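Lmo2470 protein (Listeria monocytogenes EGD-e, PDB 5HL3) is a leucine-rich-repeat internalin that binds calcium, interacts with the host protein afadin and facilitates the crossing of basement membranes by Listeria. Local coordinates at residues P170-D176 with P192-D198; I185-Q189 with T207-L213; G228-T234 with L249-N255; S238-L242 with V256-Y261. All coordinates share one frame; numbering follows the deposited sequence.

In the fold
All four contacts join successive coils of the leucine-rich-repeat solenoid. Interactions 1 and 4 lie on its parallel sheet, the first between strands 174-176 and 196-198, the second between 241-243 and 260-261, the edge strand at the C-terminal end of the sheet; their centres are about 17 Å apart. Interactions 2 and 3 tie together the loops that lead from one strand to the next, with centres about 16 Å apart. Along the chain the segments of 1 and 2 alternate, as do those of 3 and 4, and each pair touches largely through apolar side chains. Between the pairs, hydroxyl hydrogen bonds of T207 with Y233 and of D209 with T234 join the neighbouring coils of interactions 2 and 3.

Interaction 1 of 4, residues P170-D176 with P192-D198; sequences PLLITLD and PNLTFLD
Strands 174-176 and 196-198 run parallel, 4° apart with axes 5.0 Å from each other, and pair T174 with F196, L175 with L197 and D176 with D198. I173 O takes two backbone bonds, from T195 N at 2.8 Å and F196 N at 3.1 Å; L175 then bonds through its N to F196 O and through its O to D198 N. Upstream, in the conformer of N193 described, a water links L171 O to N193 ND2.

On the face that carries L175 and L197, these two lie side by side and point the same way into the solenoid interior, CD2 of L175 meeting CD1 of L197 at 3.9 Å. Just before the strands L172 and L194 form a second such pair, CD2 to CD1 at 4.0 Å. Within each pair both leucines hold CG anti to the backbone N (chi1 near 180° in L175 and L197), which keeps their branched ends abreast. The face of T174, F196, D176 and D198 is more polar. T174 OG1 approaches F196 CD2 at 3.5 Å, obliquely to the ring. The carboxylates of D176 and D198 are nearly parallel, their planes 11° apart; S178 and N200 respectively bond to them, which probably eases the closeness of two like charges.

Strand 150-152 flanks the pair beside 174-176, with L151 against L175, and strand 218-220 flanks it beside 196-198, with L219 against L197, continuing the leucine row of the solenoid.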
# COMPACT_ATOMS: atom_id res chain seq x y z
N PRO A 170 19.64 1.53 4.54
CA PRO A 170 19.69 2.98 4.43
C PRO A 170 19.41 3.57 3.08
O PRO A 170 19.10 4.77 2.99
CB PRO A 170 21.13 3.30 4.81
CG PRO A 170 21.91 2.07 4.48
CD PRO A 170 20.97 0.95 4.85
N LEU A 171 19.47 2.75 2.03
CA LEU A 171 19.24 3.26 0.68
C LEU A 171 17.81 3.13 0.20
O LEU A 171 17.51 3.52 -0.93
CB LEU A 171 20.19 2.57 -0.30
CG LEU A 171 21.67 2.71 0.01
CD1 LEU A 171 22.51 2.11 -1.09
CD2 LEU A 171 22.04 4.14 0.21
N LEU A 172 16.90 2.67 1.06
CA LEU A 172 15.53 2.45 0.57
C LEU A 172 14.88 3.72 0.02
O LEU A 172 14.87 4.77 0.68
CB LEU A 172 14.68 1.86 1.70
CG LEU A 172 13.34 1.27 1.27
CD1 LEU A 172 13.57 -0.06 0.56
CD2 LEU A 172 12.41 1.08 2.47
N ILE A 173 14.32 3.62 -1.18
CA ILE A 173 13.67 4.75 -1.87
C ILE A 173 12.14 4.55 -1.98
O ILE A 173 11.40 5.54 -1.92
CB ILE A 173 14.28 4.93 -3.29
CG1 ILE A 173 15.75 5.32 -3.20
CG2 ILE A 173 13.50 5.97 -4.11
CD1 ILE A 173 16.45 5.16 -4.52
N THR A 174 11.69 3.31 -2.19
CA THR A 174 10.29 3.01 -2.44
C THR A 174 9.81 1.92 -1.52
O THR A 174 10.43 0.86 -1.44
CB THR A 174 10.03 2.57 -3.91
OG1 THR A 174 10.35 3.67 -4.77
CG2 THR A 174 8.57 2.16 -4.14
N LEU A 175 8.70 2.16 -0.83
CA LEU A 175 8.08 1.17 0.04
C LEU A 175 6.59 1.17 -0.26
O LEU A 175 5.89 2.16 0.01
CB LEU A 175 8.34 1.52 1.51
CG LEU A 175 7.79 0.62 2.58
CD1 LEU A 175 8.23 -0.82 2.37
CD2 LEU A 175 8.21 1.11 3.97
N ASP A 176 6.10 0.07 -0.84
CA ASP A 176 4.68 -0.10 -1.16
C ASP A 176 4.09 -1.12 -0.21
O ASP A 176 4.39 -2.31 -0.31
CB ASP A 176 4.48 -0.52 -2.62
CG ASP A 176 3.01 -0.75 -2.99
OD1 ASP A 176 2.10 -0.50 -2.17
OD2 ASP A 176 2.78 -1.20 -4.15
N PRO A 192 16.18 7.50 5.57
CA PRO A 192 16.03 8.92 5.18
C PRO A 192 16.03 9.22 3.70
O PRO A 192 15.75 10.36 3.32
CB PRO A 192 17.20 9.59 5.89
CG PRO A 192 18.22 8.55 5.90
CD PRO A 192 17.50 7.26 6.18
N ASN A 193 16.34 8.23 2.86
CA ASN A 193 16.24 8.43 1.41
C ASN A 193 14.87 8.05 0.87
O ASN A 193 14.63 8.18 -0.33
CB ASN A 193 17.33 7.65 0.68
CG ASN A 193 18.70 8.22 0.90
OD1 ASN A 193 18.86 9.27 1.57
ND2 ASN A 193 19.70 7.57 0.35
N LEU A 194 13.95 7.63 1.73
CA LEU A 194 12.64 7.20 1.26
C LEU A 194 11.94 8.34 0.53
O LEU A 194 11.80 9.43 1.08
CB LEU A 194 11.79 6.71 2.44
CG LEU A 194 10.50 6.01 2.00
CD1 LEU A 194 10.79 4.64 1.43
CD2 LEU A 194 9.53 5.92 3.17
N THR A 195 11.52 8.10 -0.72
CA THR A 195 10.81 9.12 -1.52
C THR A 195 9.35 8.79 -1.77
O THR A 195 8.55 9.71 -1.91
CB THR A 195 11.50 9.42 -2.88
OG1 THR A 195 11.22 8.38 -3.82
CG2 THR A 195 12.97 9.58 -2.68
N PHE A 196 9.00 7.50 -1.80
CA PHE A 196 7.62 7.06 -2.12
C PHE A 196 7.15 6.08 -1.05
O PHE A 196 7.78 5.05 -0.84
CB PHE A 196 7.64 6.38 -3.50
CG PHE A 196 8.23 7.25 -4.60
CD1 PHE A 196 7.50 8.29 -5.19
CD2 PHE A 196 9.51 7.03 -5.05
CE1 PHE A 196 8.06 9.06 -6.18
CE2 PHE A 196 10.07 7.79 -6.05
CZ PHE A 196 9.35 8.82 -6.60
N LEU A 197 6.07 6.43 -0.37
CA LEU A 197 5.49 5.58 0.68
C LEU A 197 4.00 5.41 0.37
O LEU A 197 3.21 6.37 0.49
CB LEU A 197 5.70 6.20 2.05
CG LEU A 197 5.18 5.45 3.28
CD1 LEU A 197 5.67 4.01 3.27
CD2 LEU A 197 5.58 6.15 4.55
N ASP A 198 3.64 4.21 -0.09
CA ASP A 198 2.23 3.91 -0.46
C ASP A 198 1.59 3.09 0.64
O ASP A 198 1.95 1.94 0.87
CB ASP A 198 2.16 3.18 -1.81
CG ASP A 198 0.76 3.19 -2.40
OD1 ASP A 198 -0.20 3.50 -1.66
OD2 ASP A 198 0.59 2.87 -3.61
O HOH W 1 19.11 5.61 -2.00

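Interaction 2 of 4, residues I185-Q189 with T207-L213; sequences IPDFQ and TPDFQNL. With CA (calcium ion), chain F.
D187 and Q211 make the central polar contact between these two loops. OD1 of D187 receives the backbone N of Q211 at 2.9 Å on its syn lone pair, in a nearly straight bond (168°). The Q211 side chain then folds back over the carboxylate: with CG set between the backbone N and carbonyl carbon (chi1 69°), its amide stacks on the carboxylate, planes 19° apart, and NE2 reaches D187 O at 3.0 Å from above the carbonyl plane. A second side-chain amide hydrogen bond runs from N212 ND2 to Q189 O at 2.9 Å.

Three waters bridge the loops as well. One is shared by D187 OD1, F188 O and N212 N; another joins D187 OD2 to D209 O, and a third F188 O to N212 O.

The apolar contacts gather round I185, P208 and F210, with F188 CB near L213 CD2 as a second, looser patch. CG2 of I185 packs on P208 CD at 3.6 Å and approaches F210 CZ obliquely. The F210 ring is sandwiched within its own loop, P208 O over one face and L213 CD1 over the opposite one, while P186 O sits in plane at its edge.

Metal binding comes from Q189, whose OE1 is 2.4 Å from the calcium ion; N167, N190 and three waters also bind the ion. With OE1 on the metal and NE2 sharing a water with Q211 NE2, the Q189 amide is held from both ends. The D187 carboxylate, gripped by a backbone N-H and two waters, has its charge well solvated by donors, and probably remains ionised.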
# COMPACT_ATOMS: atom_id res chain seq x y z
N ILE A 185 1.81 2.89 11.60
CA ILE A 185 3.02 2.85 10.76
C ILE A 185 4.19 3.35 11.62
O ILE A 185 4.02 4.30 12.41
CB ILE A 185 2.80 3.72 9.48
CG1 ILE A 185 3.93 3.54 8.49
CG2 ILE A 185 2.59 5.17 9.77
CD1 ILE A 185 3.93 2.23 7.73
N PRO A 186 5.36 2.72 11.53
CA PRO A 186 6.47 3.21 12.34
C PRO A 186 6.90 4.64 12.04
O PRO A 186 6.77 5.10 10.89
CB PRO A 186 7.62 2.26 11.95
CG PRO A 186 6.92 1.00 11.58
CD PRO A 186 5.70 1.46 10.85
N ASP A 187 7.43 5.33 13.05
CA ASP A 187 8.08 6.62 12.84
C ASP A 187 9.50 6.27 12.34
O ASP A 187 10.47 6.24 13.11
CB ASP A 187 8.10 7.42 14.14
CG ASP A 187 8.49 8.87 13.93
OD1 ASP A 187 8.84 9.22 12.79
OD2 ASP A 187 8.42 9.63 14.91
N PHE A 188 9.58 5.96 11.05
CA PHE A 188 10.80 5.33 10.50
C PHE A 188 12.05 6.13 10.83
O PHE A 188 12.15 7.29 10.51
CB PHE A 188 10.68 5.16 9.00
CG PHE A 188 9.72 4.08 8.58
CD1 PHE A 188 10.00 2.75 8.78
CD2 PHE A 188 8.53 4.41 7.95
CE1 PHE A 188 9.11 1.78 8.39
CE2 PHE A 188 7.64 3.43 7.54
CZ PHE A 188 7.93 2.11 7.77
N GLN A 189 13.01 5.49 11.48
CA GLN A 189 14.22 6.14 11.95
C GLN A 189 15.39 6.16 10.99
O GLN A 189 16.19 7.09 11.03
CB GLN A 189 14.73 5.43 13.23
CG GLN A 189 13.80 5.46 14.43
CD GLN A 189 14.43 4.83 15.65
OE1 GLN A 189 15.40 4.08 15.54
NE2 GLN A 189 13.92 5.17 16.82
N THR A 207 -0.77 8.92 11.62
CA THR A 207 0.62 8.52 11.41
C THR A 207 1.45 9.34 12.39
O THR A 207 0.98 10.37 12.91
CB THR A 207 1.18 8.79 9.99
OG1 THR A 207 1.54 10.17 9.82
CG2 THR A 207 0.25 8.36 8.92
N PRO A 208 2.69 8.92 12.64
CA PRO A 208 3.57 9.81 13.38
C PRO A 208 3.86 11.09 12.59
O PRO A 208 3.70 11.13 11.34
CB PRO A 208 4.87 8.99 13.51
CG PRO A 208 4.45 7.57 13.34
CD PRO A 208 3.32 7.63 12.33
N ASP A 209 4.34 12.11 13.29
CA ASP A 209 4.80 13.34 12.64
C ASP A 209 6.22 13.02 12.25
O ASP A 209 7.18 13.37 12.94
CB ASP A 209 4.74 14.51 13.62
CG ASP A 209 5.15 15.82 12.99
OD1 ASP A 209 5.29 15.90 11.74
OD2 ASP A 209 5.33 16.81 13.74
N PHE A 210 6.34 12.33 11.13
CA PHE A 210 7.61 11.68 10.77
C PHE A 210 8.83 12.48 11.07
O PHE A 210 9.02 13.59 10.56
CB PHE A 210 7.64 11.24 9.32
CG PHE A 210 6.58 10.23 8.98
CD1 PHE A 210 6.68 8.89 9.43
CD2 PHE A 210 5.48 10.57 8.19
CE1 PHE A 210 5.71 7.98 9.10
CE2 PHE A 210 4.53 9.65 7.88
CZ PHE A 210 4.64 8.35 8.31
N GLN A 211 9.71 11.84 11.86
CA GLN A 211 10.90 12.49 12.32
C GLN A 211 12.11 12.47 11.36
O GLN A 211 13.03 13.28 11.51
CB GLN A 211 11.33 11.88 13.68
CG GLN A 211 11.83 10.45 13.60
CD GLN A 211 11.81 9.68 14.92
OE1 GLN A 211 12.04 10.25 16.00
NE2 GLN A 211 11.59 8.38 14.83
N ASN A 212 12.14 11.57 10.39
CA ASN A 212 13.33 11.48 9.53
C ASN A 212 13.03 11.01 8.10
O ASN A 212 13.66 10.06 7.58
CB ASN A 212 14.37 10.55 10.18
CG ASN A 212 15.73 10.66 9.53
OD1 ASN A 212 16.07 11.70 8.97
ND2 ASN A 212 16.52 9.58 9.59
N LEU A 213 12.11 11.69 7.45
CA LEU A 213 11.80 11.44 6.03
C LEU A 213 11.96 12.74 5.22
O LEU A 213 11.02 13.22 4.59
CB LEU A 213 10.39 10.86 5.88
CG LEU A 213 10.15 9.49 6.52
CD1 LEU A 213 8.72 9.02 6.34
CD2 LEU A 213 11.11 8.40 6.01
CA CA F . 16.95 2.51 14.54
O HOH W 2 10.34 9.32 10.30
O HOH W 3 8.07 12.31 15.38
O HOH W 4 13.96 7.38 8.34
O HOH W 5 10.89 5.95 16.76
O HOH W 6 14.69 1.73 14.06
O HOH W 7 17.01 1.58 16.79
O HOH W 8 19.39 2.05 14.69

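Interaction 3 of 4, residues G228-T234 with L249-N255; sequences GTMVNYT and LTELPSN
The side-chain amides of N232 and N255 stack on each other, their planes 24° apart although the two side chains cross at about a right angle. At the edges of these flat groups lie the hydrogen bonds. OD1 of N232 takes the backbone N of N255 at 2.8 Å, in the carbonyl plane and on a lone pair, and ND2 gives a bond to S254 OG at 3.0 Å close to its own amide plane. Holding CG anti to the backbone N (chi1 -164°) extends N232 across to the start of the 3-10 turn, where both ends of its amide are used. N255 returns a bond from ND2 to Y233 O at 3.1 Å, arriving well above that carbonyl's plane.

Next to the amides the contact turns apolar. CG of selenomethionine M230 lies 4.0 Å from P253 CD, and its SE touches L249 CD1 at 4.1 Å. At the far end G228 O accepts T250 N at 2.8 Å, on a lone pair, and more weakly E251 N. A water bridges M230 N and E251 O.

Y233 and T234 bond back to T207 and D209, while L252 packs against helix 285-292. N232 takes the place that D187 holds in an earlier loop, each receiving on OD1 a backbone N-H of the next coil. Such coil-on-coil loops fit the convex side of a leucine-rich-repeat solenoid; here the last coil meets the C-terminal domain.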
# COMPACT_ATOMS: atom_id res chain seq x y z
N GLY A 228 -11.57 12.67 11.84
CA GLY A 228 -11.59 13.97 12.53
C GLY A 228 -10.42 14.81 12.10
O GLY A 228 -10.46 15.52 11.09
N THR A 229 -9.35 14.77 12.89
CA THR A 229 -8.11 15.48 12.54
C THR A 229 -6.97 14.48 12.53
O THR A 229 -7.07 13.40 13.13
CB THR A 229 -7.78 16.59 13.51
OG1 THR A 229 -7.51 16.03 14.78
CG2 THR A 229 -8.91 17.57 13.61
N MSE A 230 -5.91 14.80 11.81
CA MSE A 230 -4.70 13.97 11.78
C MSE A 230 -3.51 14.84 12.13
O MSE A 230 -3.60 16.05 12.26
CB MSE A 230 -4.51 13.27 10.43
CG MSE A 230 -4.29 14.28 9.31
SE MSE A 230 -3.88 13.40 7.62
CE MSE A 230 -2.16 12.67 8.15
N VAL A 231 -2.36 14.20 12.24
CA VAL A 231 -1.13 14.90 12.50
C VAL A 231 -0.88 15.98 11.44
O VAL A 231 -1.13 15.77 10.25
CB VAL A 231 0.05 13.88 12.53
CG1 VAL A 231 0.25 13.17 11.21
CG2 VAL A 231 1.32 14.54 12.96
N ASN A 232 -0.39 17.13 11.88
CA ASN A 232 -0.10 18.26 10.99
C ASN A 232 1.40 18.29 10.77
O ASN A 232 2.13 18.90 11.54
CB ASN A 232 -0.66 19.55 11.60
CG ASN A 232 -0.76 20.71 10.60
OD1 ASN A 232 -0.41 20.58 9.44
ND2 ASN A 232 -1.22 21.87 11.09
N TYR A 233 1.85 17.58 9.74
CA TYR A 233 3.28 17.33 9.51
C TYR A 233 4.13 18.56 9.61
O TYR A 233 3.85 19.58 8.98
CB TYR A 233 3.52 16.66 8.16
CG TYR A 233 2.87 15.32 8.00
CD1 TYR A 233 3.29 14.24 8.75
CD2 TYR A 233 1.84 15.11 7.10
CE1 TYR A 233 2.71 13.01 8.60
CE2 TYR A 233 1.24 13.88 6.94
CZ TYR A 233 1.67 12.83 7.71
OH TYR A 233 1.08 11.61 7.57
N THR A 234 5.22 18.47 10.38
CA THR A 234 6.13 19.58 10.58
C THR A 234 7.48 19.45 9.86
O THR A 234 8.19 20.45 9.76
CB THR A 234 6.42 19.81 12.08
OG1 THR A 234 6.98 18.63 12.66
CG2 THR A 234 5.17 20.18 12.84
N LEU A 249 -11.89 12.73 7.63
CA LEU A 249 -11.41 13.96 8.25
C LEU A 249 -12.44 15.07 8.16
O LEU A 249 -13.12 15.24 7.14
CB LEU A 249 -10.13 14.42 7.53
CG LEU A 249 -8.94 13.46 7.66
CD1 LEU A 249 -7.83 13.93 6.72
CD2 LEU A 249 -8.43 13.39 9.09
N THR A 250 -12.51 15.87 9.23
CA THR A 250 -13.34 17.10 9.25
C THR A 250 -12.48 18.36 9.05
O THR A 250 -13.04 19.45 8.88
CB THR A 250 -14.17 17.17 10.53
OG1 THR A 250 -13.31 17.14 11.66
CG2 THR A 250 -15.20 16.06 10.57
N GLU A 251 -11.16 18.20 9.05
CA GLU A 251 -10.20 19.28 8.85
C GLU A 251 -8.95 18.65 8.27
O GLU A 251 -8.56 17.56 8.68
CB GLU A 251 -9.87 20.01 10.16
CG GLU A 251 -9.01 21.27 9.99
CD GLU A 251 -8.75 22.02 11.26
OE1 GLU A 251 -8.38 21.35 12.26
OE2 GLU A 251 -8.87 23.27 11.26
N LEU A 252 -8.33 19.33 7.32
CA LEU A 252 -7.08 18.86 6.69
C LEU A 252 -5.87 19.49 7.40
O LEU A 252 -5.96 20.60 7.95
CB LEU A 252 -7.04 19.25 5.23
CG LEU A 252 -8.22 18.70 4.41
CD1 LEU A 252 -8.29 19.33 3.01
CD2 LEU A 252 -8.17 17.19 4.35
N PRO A 253 -4.71 18.82 7.33
CA PRO A 253 -3.51 19.37 7.99
C PRO A 253 -2.99 20.60 7.27
O PRO A 253 -2.50 20.52 6.13
CB PRO A 253 -2.52 18.20 7.96
CG PRO A 253 -2.99 17.33 6.84
CD PRO A 253 -4.49 17.46 6.84
N SER A 254 -3.03 21.72 7.97
CA SER A 254 -2.76 23.00 7.35
C SER A 254 -1.34 23.19 6.83
O SER A 254 -1.13 23.90 5.84
CB SER A 254 -3.13 24.15 8.31
OG SER A 254 -2.26 24.20 9.45
N ASN A 255 -0.35 22.56 7.46
CA ASN A 255 1.04 22.75 7.05
C ASN A 255 1.37 22.23 5.66
O ASN A 255 2.30 22.69 5.04
CB ASN A 255 2.02 22.09 8.03
CG ASN A 255 2.00 22.72 9.39
OD1 ASN A 255 1.57 23.87 9.57
ND2 ASN A 255 2.50 21.98 10.37
O HOH W 9 -6.28 17.09 10.07

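Interaction 4 of 4, residues S238-L242 with V256-Y261; sequences SLESL and VLDTIY
T259 points its side chain into the angle between L239 and L242, and these three, with V256, carry the contact. The side chains of L239 and T259 cross at about a right angle: CD2 of the leucine comes to 3.6 Å from OG1 of the threonine, while CG2 of T259 rests against L239 O. CB of L242 also approaches this OG1, at 3.5 Å. V256 lies across the ends of both leucines and divides its branches between them. CG1 meets L239 CD2 at 3.8 Å, again with the side chains roughly perpendicular, and CG2 meets L242 CD2 at 3.7 Å in a slanted approach. L242 has CG anti to the backbone N (chi1 173°), which carries its end inward to V256; I260 CG1 lies farther out, 4.2 Å from that CD2.

The backbones form a short parallel pairing centred on L242 and I260. L242 N bonds to T259 O and L242 O receives Y261 N, both at 2.9 Å. On its other flank strand 241-243 continues to 218-220, where L242 packs on L219.

Although two leucine side chains press on it, the T259 hydroxyl is satisfied within its own segment: OG1 donates to V256 O at 2.8 Å, in the carbonyl plane. That bond holds the side-chain rotation (chi1 71°), and V256 O takes T259 N as a second donor. An inward-turned polar group is thus compatible with an apolar contact at the sheet's last strand.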
# COMPACT_ATOMS: atom_id res chain seq x y z
N SER A 238 10.18 17.85 1.46
CA SER A 238 10.13 17.45 0.05
C SER A 238 8.73 17.04 -0.41
O SER A 238 8.55 16.69 -1.58
CB SER A 238 11.11 16.30 -0.21
OG SER A 238 12.46 16.69 0.05
N LEU A 239 7.74 17.08 0.49
CA LEU A 239 6.42 16.56 0.14
C LEU A 239 5.80 17.31 -1.04
O LEU A 239 5.75 18.55 -1.04
CB LEU A 239 5.50 16.63 1.34
CG LEU A 239 4.18 15.86 1.23
CD1 LEU A 239 4.38 14.36 1.12
CD2 LEU A 239 3.33 16.23 2.45
N GLU A 240 5.33 16.54 -2.01
CA GLU A 240 4.62 17.07 -3.20
C GLU A 240 3.18 16.58 -3.28
O GLU A 240 2.31 17.32 -3.76
CB GLU A 240 5.35 16.67 -4.49
CG GLU A 240 6.77 17.22 -4.63
CD GLU A 240 7.57 16.66 -5.82
OE1 GLU A 240 7.07 15.81 -6.61
OE2 GLU A 240 8.73 17.10 -6.00
N SER A 241 2.91 15.35 -2.84
CA SER A 241 1.57 14.79 -2.92
C SER A 241 1.25 14.01 -1.67
O SER A 241 1.96 13.07 -1.32
CB SER A 241 1.40 13.88 -4.14
OG SER A 241 0.07 13.35 -4.18
N LEU A 242 0.15 14.38 -1.02
CA LEU A 242 -0.38 13.66 0.14
C LEU A 242 -1.81 13.28 -0.22
O LEU A 242 -2.71 14.15 -0.25
CB LEU A 242 -0.34 14.53 1.39
CG LEU A 242 -0.99 13.99 2.67
CD1 LEU A 242 -0.34 12.69 3.07
CD2 LEU A 242 -0.87 14.98 3.80
N VAL A 256 0.57 21.28 5.18
CA VAL A 256 0.81 20.62 3.91
C VAL A 256 -0.40 20.69 2.99
O VAL A 256 -0.52 19.90 2.05
CB VAL A 256 1.24 19.15 4.16
CG1 VAL A 256 2.58 19.10 4.88
CG2 VAL A 256 0.17 18.37 4.92
N LEU A 257 -1.27 21.65 3.22
CA LEU A 257 -2.52 21.75 2.44
C LEU A 257 -2.28 21.85 0.94
O LEU A 257 -3.04 21.29 0.14
CB LEU A 257 -3.36 22.94 2.96
CG LEU A 257 -4.74 23.12 2.31
CD1 LEU A 257 -5.62 21.89 2.29
CD2 LEU A 257 -5.43 24.33 2.96
N ASP A 258 -1.19 22.50 0.54
CA ASP A 258 -0.87 22.63 -0.89
C ASP A 258 -0.44 21.34 -1.59
O ASP A 258 -0.25 21.34 -2.78
CB ASP A 258 0.17 23.75 -1.14
CG ASP A 258 1.51 23.53 -0.41
OD1 ASP A 258 1.59 22.64 0.47
OD2 ASP A 258 2.46 24.35 -0.67
N THR A 259 -0.30 20.24 -0.84
CA THR A 259 0.10 18.95 -1.42
C THR A 259 -1.05 17.97 -1.48
O THR A 259 -0.91 16.91 -2.05
CB THR A 259 1.20 18.26 -0.56
OG1 THR A 259 0.65 17.79 0.68
CG2 THR A 259 2.39 19.17 -0.31
N ILE A 260 -2.20 18.34 -0.93
CA ILE A 260 -3.25 17.34 -0.69
C ILE A 260 -4.15 17.02 -1.88
O ILE A 260 -4.59 17.90 -2.63
CB ILE A 260 -4.13 17.77 0.52
CG1 ILE A 260 -3.29 17.78 1.80
CG2 ILE A 260 -5.34 16.85 0.72
CD1 ILE A 260 -4.01 18.29 3.03
N TYR A 261 -4.39 15.72 -2.06
CA TYR A 261 -5.44 15.24 -2.95
C TYR A 261 -6.60 14.76 -2.09
O TYR A 261 -6.44 13.84 -1.29
CB TYR A 261 -4.96 14.07 -3.87
CG TYR A 261 -6.06 13.63 -4.82
CD1 TYR A 261 -7.07 12.79 -4.39
CD2 TYR A 261 -6.09 14.04 -6.16
CE1 TYR A 261 -8.12 12.41 -5.24
CE2 TYR A 261 -7.13 13.66 -7.02
CZ TYR A 261 -8.14 12.85 -6.55
OH TYR A 261 -9.19 12.46 -7.37